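Local coordinates for protein pseudoperoxidase (Leishmania major, PDB 5VIA) that binds heme b, with its iron held by two axial protein ligands, within a fold of the heme peroxidase family, at residues A[10-15]-A[111-116]; A[17-22]-A[78-83]; A[122-127]-A[133-138]. All coordinates share one frame; numbering follows the deposited sequence.

Contact 1 of 3, residues A[10-15]-A[111-116]; sequences IKPKYA and WRWGRN
P12 sets its CD atom over one face of the W113 indole, beside the CE2-CZ2 bond, and this proline-tryptophan contact carries most of what joins the N-terminal segment 10-15 to segment 111-116. The two side chains cross at about a right angle. P12 CD sits 3.4 Å above the indole plane, displaced toward the rim, and comes within 3.7 Å of W113 CZ2. Farther out along the six-membered ring the neighbour is backbone: K11 N lies 3.6 Å from W113 CZ2, and K11 O approaches W113 CH2 to the same 3.6 Å. No hydrogen bond crosses between the segments, so the tryptophan meets the K11-P12 peptide purely by van der Waals contact. The K11 side chain, poorly ordered, starts off away from the indole.

The indole reaches this place because W113 holds CG between its own N and carbonyl carbon (chi1 66°), a rotation that carries the ring out toward segment 10-15. The tryptophan is held from the C-terminal strand as well. Its backbone pairs with that of R286, the R286 side chain adds a cation-pi contact, and NE1 makes a weak hydrogen bond to P287 O. Within segment 111-116 a second tie holds the turn after the strand: R115 NH1 donates to R112 O over 2.7 Å, approaching 23° out of the carbonyl plane, while the same nitrogen forms a salt bridge with D87 of helix 85-99. G114, whose N bonds to the other D87 oxygen, takes a positive phi of 100° at the bend.

Away from the heme site, the contact thus packs the loop preceding helix 16-29 on a tryptophan side chain that projects from a short, weakly bonded antiparallel pair, 112-113 with 286-287.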
# COMPACT_ATOMS: atom_id res chain seq x y z
N ILE A 10 -25.23 -10.24 14.00
CA ILE A 10 -24.75 -10.25 12.62
C ILE A 10 -25.39 -9.09 11.83
O ILE A 10 -26.06 -9.31 10.82
CB ILE A 10 -25.07 -11.61 11.94
CG1 ILE A 10 -26.35 -12.21 12.53
CG2 ILE A 10 -23.89 -12.57 12.08
CD1 ILE A 10 -26.30 -13.70 12.81
N LYS A 11 -25.13 -7.87 12.29
CA LYS A 11 -25.90 -6.70 11.91
C LYS A 11 -25.02 -5.47 11.68
O LYS A 11 -24.97 -4.58 12.53
CB LYS A 11 -26.92 -6.39 13.02
CG LYS A 11 -27.91 -5.27 12.72
CD LYS A 11 -28.44 -4.65 14.01
CE LYS A 11 -29.56 -3.66 13.74
NZ LYS A 11 -30.72 -4.32 13.10
N PRO A 12 -24.31 -5.41 10.54
CA PRO A 12 -23.78 -4.10 10.15
C PRO A 12 -24.96 -3.18 9.83
O PRO A 12 -26.00 -3.67 9.38
CB PRO A 12 -22.98 -4.41 8.87
CG PRO A 12 -23.44 -5.77 8.42
CD PRO A 12 -23.84 -6.50 9.67
N LYS A 13 -24.83 -1.89 10.09
CA LYS A 13 -25.92 -0.95 9.82
C LYS A 13 -26.03 -0.69 8.32
O LYS A 13 -27.12 -0.48 7.78
CB LYS A 13 -25.71 0.37 10.56
CG LYS A 13 -26.84 1.36 10.39
CD LYS A 13 -26.66 2.59 11.26
CE LYS A 13 -28.00 3.17 11.68
NZ LYS A 13 -28.88 3.38 10.50
N TYR A 14 -24.88 -0.74 7.65
CA TYR A 14 -24.80 -0.41 6.23
C TYR A 14 -24.36 -1.59 5.37
O TYR A 14 -23.80 -2.57 5.87
CB TYR A 14 -23.81 0.73 6.02
CG TYR A 14 -24.01 1.88 6.97
CD1 TYR A 14 -25.14 2.67 6.90
CD2 TYR A 14 -23.07 2.16 7.95
CE1 TYR A 14 -25.34 3.72 7.77
CE2 TYR A 14 -23.25 3.20 8.83
CZ TYR A 14 -24.39 3.98 8.73
OH TYR A 14 -24.59 5.04 9.60
N ALA A 15 -24.62 -1.48 4.07
CA ALA A 15 -24.08 -2.42 3.10
C ALA A 15 -22.66 -1.99 2.74
O ALA A 15 -22.42 -0.82 2.46
CB ALA A 15 -24.95 -2.45 1.87
N TRP A 111 -14.77 -9.61 3.19
CA TRP A 111 -14.56 -8.51 4.13
C TRP A 111 -15.31 -8.75 5.44
O TRP A 111 -16.48 -9.14 5.44
CB TRP A 111 -15.00 -7.18 3.51
CG TRP A 111 -14.67 -5.99 4.37
CD1 TRP A 111 -13.45 -5.40 4.53
CD2 TRP A 111 -15.59 -5.24 5.19
NE1 TRP A 111 -13.55 -4.33 5.39
CE2 TRP A 111 -14.85 -4.22 5.81
CE3 TRP A 111 -16.95 -5.35 5.46
CZ2 TRP A 111 -15.43 -3.30 6.68
CZ3 TRP A 111 -17.53 -4.44 6.32
CH2 TRP A 111 -16.78 -3.43 6.93
N ARG A 112 -14.61 -8.54 6.55
CA ARG A 112 -15.22 -8.64 7.86
C ARG A 112 -15.29 -7.27 8.52
O ARG A 112 -14.55 -6.35 8.15
CB ARG A 112 -14.43 -9.61 8.74
CG ARG A 112 -14.61 -11.07 8.34
CD ARG A 112 -13.64 -11.95 9.09
NE ARG A 112 -13.84 -13.36 8.75
CZ ARG A 112 -13.15 -14.36 9.28
NH1 ARG A 112 -12.21 -14.12 10.18
NH2 ARG A 112 -13.40 -15.61 8.92
N TRP A 113 -16.17 -7.15 9.50
CA TRP A 113 -16.42 -5.86 10.13
C TRP A 113 -16.18 -5.91 11.63
O TRP A 113 -15.95 -6.97 12.20
CB TRP A 113 -17.84 -5.37 9.80
CG TRP A 113 -18.96 -6.20 10.37
CD1 TRP A 113 -19.41 -7.41 9.91
CD2 TRP A 113 -19.79 -5.86 11.49
NE1 TRP A 113 -20.46 -7.85 10.69
CE2 TRP A 113 -20.71 -6.91 11.66
CE3 TRP A 113 -19.85 -4.76 12.36
CZ2 TRP A 113 -21.68 -6.91 12.67
CZ3 TRP A 113 -20.81 -4.76 13.36
CH2 TRP A 113 -21.71 -5.82 13.51
N GLY A 114 -16.25 -4.75 12.28
CA GLY A 114 -16.09 -4.68 13.72
C GLY A 114 -14.71 -4.25 14.17
O GLY A 114 -14.36 -4.43 15.34
N ARG A 115 -13.91 -3.69 13.25
CA ARG A 115 -12.61 -3.13 13.62
C ARG A 115 -12.83 -2.05 14.67
O ARG A 115 -13.57 -1.09 14.44
CB ARG A 115 -11.90 -2.53 12.41
CG ARG A 115 -11.33 -3.54 11.43
CD ARG A 115 -10.91 -2.89 10.10
NE ARG A 115 -10.54 -3.93 9.14
CZ ARG A 115 -11.43 -4.66 8.47
NH1 ARG A 115 -12.73 -4.45 8.63
NH2 ARG A 115 -11.02 -5.61 7.64
N ASN A 116 -12.22 -2.24 15.84
CA ASN A 116 -12.34 -1.28 16.94
C ASN A 116 -11.53 -0.03 16.67
O ASN A 116 -10.33 -0.11 16.38
CB ASN A 116 -11.84 -1.90 18.26
CG ASN A 116 -12.87 -2.82 18.90
OD1 ASN A 116 -12.63 -4.01 19.07
ND2 ASN A 116 -14.01 -2.25 19.29

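Contact 2 of 3, residues A[17-22]-A[78-83]; sequences EDVVAS and STYPAS
Packing between two helices of the peroxidase fold is bridged here by a single aromatic: Y80, the first residue to leave helical geometry at the C-terminal end of helix 67-79, reaches across to one side of helix 16-29. Its CG lies anti to the carbonyl carbon (chi1 -58°), which sends the ring toward helix 16-29, with methyl groups on its faces and the polar contacts at its hydroxyl end. V19 CG2 stands almost exactly over the ring centre, 3.8 Å from the centroid and 7° off the normal, a CH-pi contact of nearly ideal geometry. T79 CG2 covers the opposite face, nearer the rim, so that the ring is sandwiched between two methyl groups. Y14, from the loop before helix 16-29, adds an edge-to-face ring contact, and V19 also touches L91 of helix 85-99.

The phenol hydroxyl ends beside D18 and S22, one turn apart on helix 16-29. D18 CB lies 3.3 Å from Y80 OH, and D18 O, which already accepts the helical bond from S22 N, is 2.9 Å from the same hydroxyl. S22 approaches at the ring edge, near its plane, where Y80 OH donates a hydrogen bond to S22 OG at 2.7 Å.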
# COMPACT_ATOMS: atom_id res chain seq x y z
N GLU A 17 -21.00 -2.43 0.11
CA GLU A 17 -20.87 -1.95 -1.27
C GLU A 17 -21.26 -0.49 -1.40
O GLU A 17 -20.78 0.20 -2.31
CB GLU A 17 -21.72 -2.79 -2.23
CG GLU A 17 -21.87 -4.24 -1.85
CD GLU A 17 -23.01 -4.46 -0.88
OE1 GLU A 17 -24.06 -3.78 -1.02
OE2 GLU A 17 -22.85 -5.29 0.04
N ASP A 18 -22.13 -0.02 -0.51
CA ASP A 18 -22.53 1.39 -0.49
C ASP A 18 -21.33 2.26 -0.11
O ASP A 18 -21.10 3.31 -0.71
CB ASP A 18 -23.68 1.63 0.49
CG ASP A 18 -25.01 1.13 -0.03
OD1 ASP A 18 -25.09 0.82 -1.24
OD2 ASP A 18 -25.97 1.05 0.76
N VAL A 19 -20.58 1.82 0.90
CA VAL A 19 -19.40 2.56 1.34
C VAL A 19 -18.37 2.56 0.22
O VAL A 19 -17.81 3.61 -0.12
CB VAL A 19 -18.79 1.96 2.63
CG1 VAL A 19 -17.65 2.84 3.14
CG2 VAL A 19 -19.86 1.80 3.70
N VAL A 20 -18.14 1.39 -0.37
CA VAL A 20 -17.25 1.28 -1.52
C VAL A 20 -17.69 2.20 -2.68
O VAL A 20 -16.87 2.86 -3.30
CB VAL A 20 -17.14 -0.19 -2.00
CG1 VAL A 20 -16.51 -0.26 -3.39
CG2 VAL A 20 -16.35 -1.02 -0.98
N ALA A 21 -18.99 2.26 -2.94
CA ALA A 21 -19.48 3.08 -4.05
C ALA A 21 -19.29 4.57 -3.76
O ALA A 21 -18.95 5.34 -4.65
CB ALA A 21 -20.92 2.77 -4.34
N SER A 22 -19.52 4.96 -2.50
CA SER A 22 -19.36 6.35 -2.08
C SER A 22 -17.89 6.79 -2.19
O SER A 22 -17.60 7.90 -2.60
CB SER A 22 -19.87 6.55 -0.66
OG SER A 22 -21.22 6.13 -0.51
N SER A 78 -18.85 10.67 8.06
CA SER A 78 -20.04 11.50 8.23
C SER A 78 -21.23 10.89 7.50
O SER A 78 -22.35 10.86 8.02
CB SER A 78 -19.80 12.92 7.71
OG SER A 78 -18.96 13.66 8.58
N THR A 79 -20.97 10.39 6.30
CA THR A 79 -21.97 9.73 5.47
C THR A 79 -22.43 8.43 6.13
O THR A 79 -23.63 8.12 6.14
CB THR A 79 -21.39 9.40 4.08
OG1 THR A 79 -20.94 10.61 3.45
CG2 THR A 79 -22.43 8.73 3.20
N TYR A 80 -21.48 7.69 6.69
CA TYR A 80 -21.76 6.44 7.40
C TYR A 80 -21.38 6.50 8.88
O TYR A 80 -20.44 5.82 9.31
CB TYR A 80 -21.08 5.26 6.70
CG TYR A 80 -21.50 5.11 5.25
CD1 TYR A 80 -22.72 4.53 4.92
CD2 TYR A 80 -20.69 5.57 4.22
CE1 TYR A 80 -23.12 4.40 3.61
CE2 TYR A 80 -21.08 5.44 2.90
CZ TYR A 80 -22.30 4.86 2.60
OH TYR A 80 -22.70 4.73 1.29
N PRO A 81 -22.12 7.29 9.68
CA PRO A 81 -21.89 7.29 11.13
C PRO A 81 -22.27 5.91 11.66
O PRO A 81 -22.78 5.13 10.87
CB PRO A 81 -22.89 8.34 11.63
CG PRO A 81 -23.99 8.29 10.64
CD PRO A 81 -23.33 8.04 9.32
N ALA A 82 -22.01 5.59 12.92
CA ALA A 82 -22.31 4.25 13.45
C ALA A 82 -21.41 3.14 12.92
O ALA A 82 -21.41 2.03 13.44
CB ALA A 82 -23.79 3.87 13.27
N SER A 83 -20.66 3.43 11.86
CA SER A 83 -19.57 2.54 11.46
C SER A 83 -18.31 3.00 12.16
O SER A 83 -18.15 4.19 12.44
CB SER A 83 -19.36 2.58 9.95
OG SER A 83 -18.18 1.88 9.60

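Contact 3 of 3, residues A[122-127]-A[133-138]; sequences PTRNIP and NVFSIP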
# COMPACT_ATOMS: atom_id res chain seq x y z
N PRO A 122 0.95 4.64 19.93
CA PRO A 122 1.82 4.24 18.81
C PRO A 122 3.04 3.48 19.34
O PRO A 122 3.59 3.85 20.38
CB PRO A 122 2.25 5.58 18.20
CG PRO A 122 1.24 6.59 18.68
CD PRO A 122 0.80 6.11 20.03
N THR A 123 3.45 2.42 18.66
CA THR A 123 4.63 1.67 19.08
C THR A 123 5.59 1.62 17.92
O THR A 123 5.18 1.66 16.77
CB THR A 123 4.26 0.20 19.39
OG1 THR A 123 3.56 -0.34 18.28
CG2 THR A 123 3.39 0.12 20.63
N ARG A 124 6.88 1.55 18.22
CA ARG A 124 7.88 1.37 17.17
C ARG A 124 8.81 0.25 17.62
O ARG A 124 9.48 0.36 18.65
CB ARG A 124 8.65 2.68 16.92
CG ARG A 124 9.94 2.53 16.12
CD ARG A 124 9.69 2.31 14.65
NE ARG A 124 10.94 2.10 13.91
CZ ARG A 124 11.00 1.77 12.63
NH1 ARG A 124 9.88 1.63 11.93
NH2 ARG A 124 12.18 1.59 12.04
N ASN A 125 8.81 -0.85 16.87
CA ASN A 125 9.73 -1.95 17.13
C ASN A 125 11.18 -1.47 17.02
O ASN A 125 11.48 -0.55 16.26
CB ASN A 125 9.45 -3.08 16.15
CG ASN A 125 8.06 -3.63 16.31
OD1 ASN A 125 7.51 -3.65 17.41
ND2 ASN A 125 7.46 -4.07 15.21
N ILE A 126 12.07 -2.10 17.77
CA ILE A 126 13.47 -1.73 17.78
C ILE A 126 14.31 -2.86 17.19
O ILE A 126 14.21 -4.00 17.65
CB ILE A 126 13.94 -1.45 19.22
CG1 ILE A 126 13.14 -0.29 19.81
CG2 ILE A 126 15.44 -1.17 19.26
CD1 ILE A 126 13.27 -0.16 21.32
N PRO A 127 15.12 -2.56 16.16
CA PRO A 127 15.95 -3.60 15.53
C PRO A 127 16.90 -4.27 16.51
O PRO A 127 17.30 -3.67 17.50
CB PRO A 127 16.72 -2.82 14.47
CG PRO A 127 15.77 -1.71 14.08
CD PRO A 127 15.16 -1.30 15.40
N ASN A 133 18.75 0.97 11.64
CA ASN A 133 17.66 1.93 11.82
C ASN A 133 16.41 1.57 11.03
O ASN A 133 15.29 1.94 11.40
CB ASN A 133 18.14 3.34 11.43
CG ASN A 133 19.29 3.30 10.43
OD1 ASN A 133 19.62 2.25 9.87
ND2 ASN A 133 19.92 4.45 10.21
N VAL A 134 16.61 0.85 9.93
CA VAL A 134 15.50 0.42 9.09
C VAL A 134 15.32 -1.09 9.14
O VAL A 134 16.29 -1.84 9.20
CB VAL A 134 15.67 0.90 7.64
CG1 VAL A 134 15.90 2.41 7.62
CG2 VAL A 134 16.84 0.20 6.98
N PHE A 135 14.07 -1.54 9.14
CA PHE A 135 13.77 -2.96 9.09
C PHE A 135 13.74 -3.43 7.64
O PHE A 135 13.40 -2.65 6.75
CB PHE A 135 12.43 -3.23 9.74
CG PHE A 135 12.45 -3.16 11.24
CD1 PHE A 135 12.89 -4.24 11.99
CD2 PHE A 135 12.04 -2.01 11.90
CE1 PHE A 135 12.90 -4.19 13.38
CE2 PHE A 135 12.05 -1.94 13.28
CZ PHE A 135 12.48 -3.04 14.02
N SER A 136 14.10 -4.68 7.40
CA SER A 136 14.04 -5.24 6.05
C SER A 136 12.59 -5.34 5.58
O SER A 136 11.65 -5.35 6.40
CB SER A 136 14.70 -6.61 5.99
OG SER A 136 13.87 -7.57 6.62
N ILE A 137 12.40 -5.41 4.27
CA ILE A 137 11.07 -5.56 3.69
C ILE A 137 10.33 -6.85 4.14
O ILE A 137 9.17 -6.78 4.53
CB ILE A 137 11.11 -5.38 2.16
CG1 ILE A 137 11.43 -3.92 1.82
CG2 ILE A 137 9.78 -5.79 1.52
CD1 ILE A 137 11.51 -3.61 0.32
N PRO A 138 10.99 -8.03 4.08
CA PRO A 138 10.31 -9.24 4.58
C PRO A 138 9.89 -9.14 6.04
O PRO A 138 8.79 -9.61 6.38
CB PRO A 138 11.38 -10.33 4.40
CG PRO A 138 12.17 -9.87 3.22
CD PRO A 138 12.24 -8.36 3.37
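The F135 ring has P127 over one face and is bordered at its edge by R124 and the backbone around N125. P127 CG stands 3.5 Å above the phenyl plane, offset toward the rim, as a CH-pi contact over the face. The two side chains cross at about a right angle, and P127 CD also comes to 3.5 Å from F135 CZ. At the edge, N125 O lies in the ring plane, 3.3 Å from F135 CE2, where its partial negative charge is probably favoured by the slightly positive C-H rim. The R124 guanidinium meets the same border with its face, its plane turned 68° from that of the phenyl, so this is not a parallel stack.

R124 arrives there through a bend at chi2 (75°), which folds the chain back alongside F135. In the plane of the guanidinium, NH2 makes a weak bond to O of the poorly ordered N133, 3.2 Å long and bent to 121° at the hydrogen. Its stronger partner is E58: E58 OE2 forms a salt bridge with R124 NH2 and accepts a hydrogen bond from F135 N, tying both sides of the contact to one carboxylate. N125 is anchored separately, its ND2 bonded to A49 O, while F51 meets the phenyl edge-to-face.

The two segments are the arms of a surface loop whose second arm runs into the N-cap of helix 137-142 at S136. I137 in that helix touches the heme, and the F135 side chain lies about 9 Å from the cofactor, placing this phenylalanine-proline-arginine cluster just outside the heme pocket of the peroxidase fold.

Contacts 1 and 2 are neighbours, with centres about 11 Å apart, while the centre of contact 3 lies about 31 Å from that of contact 1 and about 34 Å from that of contact 2. Along the chain, contact 2 is nested inside the loop closed by contact 1, and contact 3 follows both. The first two meet directly, through the Y14-Y80 ring pair and where K13 rests on A82. Helix 16-29 follows on from segment 10-15, and L91 of helix 85-99 touches W111 in segment 111-116 and V19 in segment 17-22. They therefore form one region close to the N terminus, away from the annotated heme-binding residues, whereas contact 3 leads into helix 137-142 at the heme pocket.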